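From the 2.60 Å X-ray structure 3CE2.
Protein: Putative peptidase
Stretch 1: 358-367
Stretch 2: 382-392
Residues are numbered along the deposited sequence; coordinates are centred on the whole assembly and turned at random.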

# COMPACT_ATOMS: atom_id res chain seq x y z
N THR A 358 -25.00 -1.13 12.77
CA THR A 358 -25.84 -0.12 13.45
C THR A 358 -25.18 1.26 13.57
O THR A 358 -25.86 2.24 13.82
N GLN A 359 -23.86 1.34 13.42
CA GLN A 359 -23.14 2.60 13.63
C GLN A 359 -23.06 3.46 12.36
O GLN A 359 -22.56 4.59 12.40
N GLY A 360 -23.51 2.91 11.23
CA GLY A 360 -23.46 3.64 9.96
C GLY A 360 -22.08 3.87 9.35
O GLY A 360 -21.83 4.91 8.74
N TRP A 361 -21.17 2.92 9.51
CA TRP A 361 -19.84 3.05 8.93
C TRP A 361 -19.87 2.84 7.41
O TRP A 361 -19.10 3.46 6.66
N VAL A 362 -20.76 1.95 6.98
CA VAL A 362 -20.71 1.36 5.66
C VAL A 362 -21.73 1.91 4.69
O VAL A 362 -22.92 1.89 4.96
N ASP A 363 -21.26 2.35 3.54
CA ASP A 363 -22.13 2.48 2.39
C ASP A 363 -22.11 1.17 1.60
O ASP A 363 -21.16 0.90 0.86
N LYS A 364 -23.15 0.36 1.73
CA LYS A 364 -23.09 -1.04 1.26
C LYS A 364 -23.07 -1.38 -0.23
O LYS A 364 -22.36 -2.30 -0.65
N TYR A 365 -23.92 -0.72 -1.02
CA TYR A 365 -24.30 -1.28 -2.32
C TYR A 365 -24.08 -0.35 -3.50
O TYR A 365 -23.91 0.85 -3.33
N GLU A 366 -24.15 -0.90 -4.70
CA GLU A 366 -23.98 -0.08 -5.90
C GLU A 366 -25.17 0.83 -6.04
O GLU A 366 -26.29 0.44 -5.73
N ASN A 367 -24.94 2.06 -6.49
CA ASN A 367 -26.02 2.84 -7.06
C ASN A 367 -25.50 3.63 -8.24
O ASN A 367 -24.29 3.72 -8.46
N SER A 382 -14.17 11.69 12.90
CA SER A 382 -15.25 10.79 12.50
C SER A 382 -14.98 9.35 12.92
O SER A 382 -13.86 9.00 13.28
N HIS A 383 -16.00 8.50 12.85
CA HIS A 383 -15.71 7.08 12.89
C HIS A 383 -15.20 6.75 11.49
O HIS A 383 -15.19 7.63 10.63
N PRO A 384 -14.71 5.51 11.28
CA PRO A 384 -14.22 5.18 9.94
C PRO A 384 -15.40 5.01 8.98
O PRO A 384 -16.51 4.69 9.41
N TYR A 385 -15.19 5.26 7.71
CA TYR A 385 -16.26 5.14 6.76
C TYR A 385 -15.77 4.18 5.72
O TYR A 385 -14.66 4.31 5.20
N VAL A 386 -16.58 3.18 5.46
CA VAL A 386 -16.22 2.19 4.47
C VAL A 386 -17.14 2.31 3.28
O VAL A 386 -18.36 2.14 3.40
N LEU A 387 -16.55 2.61 2.13
CA LEU A 387 -17.28 2.51 0.88
C LEU A 387 -17.14 1.13 0.22
O LEU A 387 -16.05 0.70 -0.15
N LEU A 388 -18.26 0.45 0.08
CA LEU A 388 -18.35 -0.85 -0.57
C LEU A 388 -19.19 -0.77 -1.86
O LEU A 388 -19.98 0.17 -2.07
N ASN A 389 -19.03 -1.78 -2.72
CA ASN A 389 -19.96 -2.02 -3.82
C ASN A 389 -20.40 -3.48 -3.75
O ASN A 389 -20.10 -4.30 -4.62
N TYR A 390 -21.10 -3.79 -2.66
CA TYR A 390 -21.25 -5.17 -2.24
C TYR A 390 -22.07 -5.95 -3.24
O TYR A 390 -23.19 -5.57 -3.53
N THR A 391 -21.53 -7.04 -3.78
CA THR A 391 -22.26 -7.81 -4.81
C THR A 391 -22.62 -9.25 -4.40
O THR A 391 -23.45 -9.88 -5.05
N GLY A 392 -22.02 -9.76 -3.34
CA GLY A 392 -22.45 -11.03 -2.78
C GLY A 392 -21.52 -12.22 -2.96
O GLY A 392 -21.88 -13.33 -2.61

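The two stretches run in broadly the same direction, 34° apart end to end, and bury 739 Å² between them. Thr 358, the first residue to leave helical backbone angles after a helix, has its side chain out of reach of stretch 2. Gln 359 points its CA-to-CB bond sideways, and its chi1 of -105° lies between wells; its contact is made by the backbone, with O 3.8 Å from His 383 NE2. Gly 360 has a positive phi of 69°, which by itself favours glycine, and its O lies 3.6 Å from Tyr 385 CE1, at the edge of that ring.

Of the residues in stretch 1, Trp 361 has the most area covered by stretch 2, 117 Å². Its CA-to-CB bond points sideways, but with chi1 m (-74°) and chi2 at 17° the indole comes nearer. Pro 384 CG sits 3.4 Å from the centroid of the six-membered ring and only 10° off its normal, the signature of a CH-pi contact over the face. The His 383 side chain, chi1 p, points toward stretch 1; its ring and the five-membered ring of Trp 361 have planes 19° apart and centroids separated by 4.8 Å, but are slid so far that they barely overlap. The Trp 361 carbonyl is engaged as well: Val 386 N donates to Trp 361 O at 2.8 Å and 164°.

Val 362 bridges in parallel to Val 386, and their side chains share one face of the sheet. Val 362 CG1 lies 4.3 Å from Val 386 CB and 3.7 Å from Leu 388 CD2, an apolar cluster to which Leu 388 contributes by pointing toward stretch 1. Asp 363 and Leu 387 bridge next, with side chains on the other face. The Asp 363 carboxylate finds its hydrogen bonds elsewhere in the structure, whereas its backbone serves stretch 2: Asp 363 N donates to Val 386 O at 2.9 Å, and Asp 363 O accepts from Leu 388 N at 3.0 Å.

Lys 364, chi1 m, points away, so its contact is again through the backbone: Tyr 390 N donates to Lys 364 O at 2.8 Å and 157°. Tyr 365 also starts away, yet chi1 m brings its ring back, with CE1 4.0 Å from Tyr 390 CD2 and CD1 3.7 Å from Tyr 390 O, which lies at the ring edge. Glu 366, chi1 m and chi2 t, sets CG 3.1 Å from Asn 389 OD1 and OE2 4.1 Å from Thr 391 CG2. Asn 367, chi1 p, makes no contact; its nearest side-chain approach to stretch 2 is Asn 367 OD1 to Asn 389 OD1, 6.8 Å.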

# COMPACT_ATOMS: atom_id res chain seq x y z
CB THR A 358 -26.29 -0.58 14.87
OG1 THR A 358 -25.14 -0.89 15.67
CG2 THR A 358 -27.19 -1.82 14.81
CB GLN A 359 -21.73 2.31 14.17
CG GLN A 359 -21.53 2.60 15.66
CD GLN A 359 -22.79 2.35 16.49
OE1 GLN A 359 -23.42 3.30 16.97
NE2 GLN A 359 -23.16 1.08 16.66
CB TRP A 361 -18.93 2.01 9.54
CG TRP A 361 -18.52 2.29 10.94
CD1 TRP A 361 -19.09 3.17 11.82
CD2 TRP A 361 -17.43 1.67 11.65
NE1 TRP A 361 -18.43 3.14 13.01
CE2 TRP A 361 -17.41 2.23 12.94
CE3 TRP A 361 -16.48 0.71 11.31
CZ2 TRP A 361 -16.47 1.85 13.90
CZ3 TRP A 361 -15.55 0.33 12.25
CH2 TRP A 361 -15.55 0.90 13.54
CB VAL A 362 -21.09 -0.10 5.76
CG1 VAL A 362 -20.36 -0.88 4.69
CG2 VAL A 362 -20.78 -0.62 7.14
CB ASP A 363 -21.69 3.65 1.53
CG ASP A 363 -22.85 4.34 0.87
OD1 ASP A 363 -23.65 4.98 1.59
OD2 ASP A 363 -22.96 4.24 -0.36
CB LYS A 364 -24.22 -1.85 1.90
CG LYS A 364 -24.11 -1.96 3.39
CD LYS A 364 -25.24 -2.77 3.95
CE LYS A 364 -25.53 -2.37 5.36
NZ LYS A 364 -26.98 -2.14 5.46
CB TYR A 365 -25.78 -1.65 -2.32
CG TYR A 365 -26.23 -2.67 -1.31
CD1 TYR A 365 -25.74 -3.98 -1.33
CD2 TYR A 365 -27.22 -2.36 -0.39
CE1 TYR A 365 -26.19 -4.94 -0.40
CE2 TYR A 365 -27.69 -3.31 0.54
CZ TYR A 365 -27.17 -4.60 0.53
OH TYR A 365 -27.62 -5.51 1.46
CB GLU A 366 -23.88 -0.96 -7.15
CG GLU A 366 -22.46 -1.37 -7.49
CD GLU A 366 -22.39 -2.55 -8.46
OE1 GLU A 366 -23.45 -3.14 -8.77
OE2 GLU A 366 -21.27 -2.88 -8.91
CB ASN A 367 -26.72 3.73 -6.03
CG ASN A 367 -25.79 4.75 -5.38
OD1 ASN A 367 -25.46 4.64 -4.20
ND2 ASN A 367 -25.37 5.76 -6.15
CB SER A 382 -15.38 10.83 10.99
OG SER A 382 -14.11 10.69 10.35
CB HIS A 383 -16.91 6.23 13.33
CG HIS A 383 -18.22 6.71 12.82
ND1 HIS A 383 -19.18 7.27 13.65
CD2 HIS A 383 -18.76 6.71 11.58
CE1 HIS A 383 -20.24 7.59 12.94
NE2 HIS A 383 -20.01 7.26 11.68
CB PRO A 384 -13.48 3.86 10.13
CG PRO A 384 -14.05 3.28 11.38
CD PRO A 384 -14.57 4.38 12.22
CB TYR A 385 -16.60 6.51 6.17
CG TYR A 385 -17.46 7.35 7.09
CD1 TYR A 385 -18.77 6.96 7.39
CD2 TYR A 385 -16.99 8.56 7.64
CE1 TYR A 385 -19.58 7.73 8.23
CE2 TYR A 385 -17.79 9.33 8.48
CZ TYR A 385 -19.10 8.90 8.77
OH TYR A 385 -19.94 9.62 9.58
CB VAL A 386 -16.41 0.79 5.02
CG1 VAL A 386 -16.04 -0.22 3.97
CG2 VAL A 386 -15.58 0.61 6.24
CB LEU A 387 -16.84 3.61 -0.08
CG LEU A 387 -17.67 3.60 -1.36
CD1 LEU A 387 -17.91 5.03 -1.86
CD2 LEU A 387 -17.03 2.69 -2.43
CB LEU A 388 -19.02 -1.84 0.40
CG LEU A 388 -18.28 -2.93 1.19
CD1 LEU A 388 -16.98 -2.48 1.75
CD2 LEU A 388 -19.15 -3.48 2.32
CB ASN A 389 -19.30 -1.67 -5.16
CG ASN A 389 -19.40 -0.19 -5.47
OD1 ASN A 389 -20.48 0.32 -5.83
ND2 ASN A 389 -18.29 0.53 -5.31
CB TYR A 390 -21.88 -5.26 -0.83
CG TYR A 390 -21.90 -6.67 -0.37
CD1 TYR A 390 -20.74 -7.26 0.12
CD2 TYR A 390 -23.05 -7.45 -0.49
CE1 TYR A 390 -20.72 -8.60 0.51
CE2 TYR A 390 -23.05 -8.79 -0.10
CZ TYR A 390 -21.88 -9.36 0.39
OH TYR A 390 -21.85 -10.69 0.79
CB THR A 391 -21.56 -7.81 -6.24
OG1 THR A 391 -20.18 -8.21 -6.13
CG2 THR A 391 -21.63 -6.42 -6.88